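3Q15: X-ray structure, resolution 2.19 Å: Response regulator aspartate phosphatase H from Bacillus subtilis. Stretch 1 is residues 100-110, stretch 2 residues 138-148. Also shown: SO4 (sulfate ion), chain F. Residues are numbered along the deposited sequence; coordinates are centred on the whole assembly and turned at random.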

# COMPACT_ATOMS: atom_id res chain seq x y z
N LYS A 100 -17.42 -15.58 -1.49
CA LYS A 100 -17.27 -14.15 -1.34
C LYS A 100 -15.81 -13.75 -1.47
O LYS A 100 -15.48 -12.76 -2.11
CB LYS A 100 -17.83 -13.69 0.01
CG LYS A 100 -17.81 -12.19 0.21
CD LYS A 100 -18.53 -11.79 1.48
CE LYS A 100 -18.72 -10.28 1.57
NZ LYS A 100 -19.43 -9.88 2.82
N TYR A 101 -14.93 -14.54 -0.85
CA TYR A 101 -13.50 -14.26 -0.88
C TYR A 101 -12.95 -14.31 -2.29
O TYR A 101 -12.20 -13.43 -2.72
CB TYR A 101 -12.74 -15.26 0.00
CG TYR A 101 -11.25 -15.27 -0.26
CD1 TYR A 101 -10.66 -16.28 -1.02
CD2 TYR A 101 -10.42 -14.27 0.24
CE1 TYR A 101 -9.30 -16.29 -1.27
CE2 TYR A 101 -9.07 -14.27 -0.01
CZ TYR A 101 -8.51 -15.29 -0.76
OH TYR A 101 -7.15 -15.29 -1.00
N TYR A 102 -13.33 -15.35 -3.03
CA TYR A 102 -12.89 -15.51 -4.41
C TYR A 102 -13.41 -14.40 -5.32
O TYR A 102 -12.66 -13.87 -6.14
CB TYR A 102 -13.30 -16.88 -4.94
CG TYR A 102 -12.36 -17.99 -4.55
CD1 TYR A 102 -12.84 -19.24 -4.18
CD2 TYR A 102 -10.98 -17.80 -4.56
CE1 TYR A 102 -11.98 -20.27 -3.82
CE2 TYR A 102 -10.11 -18.82 -4.21
CZ TYR A 102 -10.62 -20.05 -3.84
OH TYR A 102 -9.78 -21.08 -3.49
N SER A 103 -14.69 -14.06 -5.19
CA SER A 103 -15.28 -13.06 -6.06
C SER A 103 -14.53 -11.74 -5.94
O SER A 103 -14.29 -11.07 -6.94
CB SER A 103 -16.77 -12.86 -5.75
OG SER A 103 -16.96 -12.31 -4.45
N LEU A 104 -14.17 -11.38 -4.71
CA LEU A 104 -13.43 -10.16 -4.43
C LEU A 104 -11.97 -10.27 -4.89
O LEU A 104 -11.39 -9.32 -5.41
CB LEU A 104 -13.47 -9.85 -2.94
CG LEU A 104 -14.83 -9.48 -2.35
CD1 LEU A 104 -14.80 -9.55 -0.83
CD2 LEU A 104 -15.27 -8.09 -2.82
N PHE A 105 -11.38 -11.44 -4.67
CA PHE A 105 -9.99 -11.67 -5.03
C PHE A 105 -9.80 -11.55 -6.54
O PHE A 105 -8.98 -10.76 -7.01
CB PHE A 105 -9.50 -13.03 -4.54
CG PHE A 105 -8.11 -13.37 -4.99
CD1 PHE A 105 -7.01 -12.95 -4.25
CD2 PHE A 105 -7.89 -14.08 -6.16
CE1 PHE A 105 -5.71 -13.25 -4.66
CE2 PHE A 105 -6.60 -14.38 -6.58
CZ PHE A 105 -5.51 -13.96 -5.83
N PHE A 106 -10.55 -12.35 -7.29
CA PHE A 106 -10.43 -12.33 -8.74
C PHE A 106 -10.86 -11.01 -9.36
O PHE A 106 -10.40 -10.65 -10.44
CB PHE A 106 -11.19 -13.50 -9.36
CG PHE A 106 -10.49 -14.81 -9.20
CD1 PHE A 106 -9.33 -15.07 -9.92
CD2 PHE A 106 -10.96 -15.76 -8.33
CE1 PHE A 106 -8.66 -16.27 -9.77
CE2 PHE A 106 -10.30 -16.97 -8.18
CZ PHE A 106 -9.15 -17.23 -8.90
N ARG A 107 -11.76 -10.30 -8.69
CA ARG A 107 -12.15 -8.98 -9.16
C ARG A 107 -11.00 -8.00 -8.98
O ARG A 107 -10.76 -7.14 -9.84
CB ARG A 107 -13.40 -8.47 -8.42
CG ARG A 107 -13.79 -7.05 -8.78
CD ARG A 107 -14.04 -6.91 -10.27
NE ARG A 107 -14.32 -5.53 -10.65
CZ ARG A 107 -15.54 -5.00 -10.73
NH1 ARG A 107 -16.60 -5.74 -10.45
NH2 ARG A 107 -15.69 -3.73 -11.09
N GLY A 108 -10.27 -8.15 -7.88
CA GLY A 108 -9.09 -7.34 -7.63
C GLY A 108 -8.01 -7.62 -8.66
O GLY A 108 -7.37 -6.69 -9.16
N MET A 109 -7.80 -8.89 -8.97
CA MET A 109 -6.82 -9.26 -9.98
C MET A 109 -7.23 -8.78 -11.37
O MET A 109 -6.39 -8.38 -12.17
CB MET A 109 -6.58 -10.78 -9.98
CG MET A 109 -5.83 -11.30 -8.75
SD MET A 109 -4.22 -10.51 -8.53
CE MET A 109 -3.62 -11.35 -7.07
N TYR A 110 -8.53 -8.80 -11.65
CA TYR A 110 -9.02 -8.29 -12.93
C TYR A 110 -8.70 -6.80 -13.08
O TYR A 110 -8.24 -6.35 -14.13
CB TYR A 110 -10.52 -8.53 -13.08
CG TYR A 110 -11.10 -7.97 -14.36
CD1 TYR A 110 -10.97 -8.65 -15.57
CD2 TYR A 110 -11.80 -6.77 -14.37
CE1 TYR A 110 -11.51 -8.15 -16.75
CE2 TYR A 110 -12.35 -6.26 -15.54
CZ TYR A 110 -12.20 -6.95 -16.72
OH TYR A 110 -12.74 -6.44 -17.89
N ILE A 138 -2.32 -21.63 5.13
CA ILE A 138 -1.73 -21.60 3.79
C ILE A 138 -2.56 -20.74 2.85
O ILE A 138 -2.01 -20.00 2.02
CB ILE A 138 -1.59 -23.02 3.21
CG1 ILE A 138 -0.48 -23.78 3.93
CG2 ILE A 138 -1.30 -22.95 1.71
CD1 ILE A 138 0.88 -23.14 3.76
N GLU A 139 -3.88 -20.82 2.98
CA GLU A 139 -4.77 -19.98 2.18
C GLU A 139 -4.43 -18.52 2.43
O GLU A 139 -4.34 -17.72 1.49
CB GLU A 139 -6.23 -20.26 2.53
CG GLU A 139 -7.23 -19.74 1.50
CD GLU A 139 -7.03 -20.38 0.13
OE1 GLU A 139 -6.75 -21.59 0.07
OE2 GLU A 139 -7.15 -19.66 -0.88
N LYS A 140 -4.22 -18.17 3.70
CA LYS A 140 -3.82 -16.81 4.07
C LYS A 140 -2.47 -16.43 3.47
O LYS A 140 -2.31 -15.35 2.92
CB LYS A 140 -3.80 -16.63 5.59
CG LYS A 140 -5.16 -16.81 6.26
CD LYS A 140 -5.13 -16.31 7.70
CE LYS A 140 -6.43 -16.60 8.44
NZ LYS A 140 -6.60 -18.06 8.70
N ALA A 141 -1.49 -17.33 3.58
CA ALA A 141 -0.18 -17.10 3.00
C ALA A 141 -0.29 -16.85 1.50
O ALA A 141 0.34 -15.93 0.95
CB ALA A 141 0.74 -18.28 3.26
N GLU A 142 -1.10 -17.67 0.84
CA GLU A 142 -1.25 -17.64 -0.60
C GLU A 142 -1.77 -16.28 -1.06
O GLU A 142 -1.30 -15.72 -2.05
CB GLU A 142 -2.19 -18.75 -1.05
CG GLU A 142 -1.98 -19.21 -2.48
CD GLU A 142 -0.75 -20.08 -2.65
OE1 GLU A 142 -0.03 -20.32 -1.66
OE2 GLU A 142 -0.52 -20.55 -3.79
N PHE A 143 -2.73 -15.74 -0.31
CA PHE A 143 -3.26 -14.41 -0.58
C PHE A 143 -2.17 -13.35 -0.45
O PHE A 143 -2.04 -12.47 -1.31
CB PHE A 143 -4.39 -14.09 0.39
CG PHE A 143 -4.78 -12.64 0.38
CD1 PHE A 143 -5.64 -12.15 -0.59
CD2 PHE A 143 -4.27 -11.77 1.33
CE1 PHE A 143 -6.00 -10.81 -0.60
CE2 PHE A 143 -4.62 -10.44 1.32
CZ PHE A 143 -5.49 -9.96 0.35
N HIS A 144 -1.40 -13.43 0.62
CA HIS A 144 -0.34 -12.45 0.87
C HIS A 144 0.75 -12.51 -0.20
O HIS A 144 1.28 -11.48 -0.62
CB HIS A 144 0.26 -12.63 2.26
CG HIS A 144 -0.65 -12.18 3.36
ND1 HIS A 144 -0.98 -10.86 3.55
CD2 HIS A 144 -1.29 -12.87 4.33
CE1 HIS A 144 -1.80 -10.75 4.58
NE2 HIS A 144 -2.00 -11.96 5.08
N PHE A 145 1.07 -13.72 -0.64
CA PHE A 145 2.09 -13.92 -1.66
C PHE A 145 1.68 -13.31 -3.00
O PHE A 145 2.44 -12.57 -3.62
CB PHE A 145 2.37 -15.41 -1.83
CG PHE A 145 3.38 -15.73 -2.88
CD1 PHE A 145 4.73 -15.81 -2.56
CD2 PHE A 145 2.99 -15.97 -4.19
CE1 PHE A 145 5.67 -16.11 -3.53
CE2 PHE A 145 3.93 -16.28 -5.16
CZ PHE A 145 5.27 -16.35 -4.83
N LYS A 146 0.47 -13.64 -3.44
CA LYS A 146 -0.02 -13.20 -4.74
C LYS A 146 -0.22 -11.69 -4.77
O LYS A 146 0.09 -11.02 -5.75
CB LYS A 146 -1.32 -13.92 -5.09
CG LYS A 146 -1.13 -15.40 -5.37
CD LYS A 146 -2.45 -16.11 -5.58
CE LYS A 146 -2.23 -17.58 -5.90
NZ LYS A 146 -1.42 -17.76 -7.14
N VAL A 147 -0.74 -11.15 -3.67
CA VAL A 147 -0.94 -9.72 -3.54
C VAL A 147 0.41 -9.01 -3.46
O VAL A 147 0.59 -7.93 -4.01
CB VAL A 147 -1.80 -9.41 -2.29
CG1 VAL A 147 -1.45 -8.07 -1.69
CG2 VAL A 147 -3.29 -9.51 -2.63
N ALA A 148 1.37 -9.63 -2.76
CA ALA A 148 2.72 -9.08 -2.68
C ALA A 148 3.31 -8.87 -4.07
O ALA A 148 3.93 -7.85 -4.35
CB ALA A 148 3.62 -9.99 -1.85
S SO4 F . 2.16 -19.69 -9.17
O1 SO4 F . 3.07 -20.69 -8.60
O2 SO4 F . 1.97 -19.98 -10.58
O3 SO4 F . 0.88 -19.75 -8.47
O4 SO4 F . 2.75 -18.37 -9.01
O HOH W 1 -5.91 -17.48 -0.98
O HOH W 2 -7.21 -20.64 -3.58
O HOH W 3 -8.90 -22.96 -1.56

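How do the two helices face each other? They run nearly parallel, 12° apart, with axes no closer than 12.1 Å, so long side chains must span the gap. Phe105 and Phe143 lie level, as do Met109 and Val147 one turn later.

What fills the middle? Aromatic rings do, meeting by their edges: Phe105 CD1 lies 4.0 Å from Phe143 CD1, each near the plane of the other's ring. Phe143 CD1 also sits at the edge of the Tyr101 ring, 4.1 Å from Tyr101 CE2, so Phe143 touches two residues that are one helical turn apart.

How do the polar groups connect without a direct hydrogen bond across the contact? Water carries the link. Tyr101 OH donates to water 1 (2.5 Å), which in turn donates to Glu139 OE2 (2.5 Å) and Glu139 O (2.9 Å). Waters 2 and 3 join Tyr102 OH to the two carboxylate oxygens of Glu139; the direct distance from Tyr102 OH to Glu139 OE2 is 4.0 Å.

What does Lys146 contribute? Its aliphatic chain packs on the aromatic end of Phe105, with Lys146 CD 3.7 Å from Phe105 CZ, while Met109 CE approaches Lys146 CB at 4.0 Å. The amine leads away: Lys146 NZ makes a weak hydrogen bond to sulfate O3 at 3.3 Å.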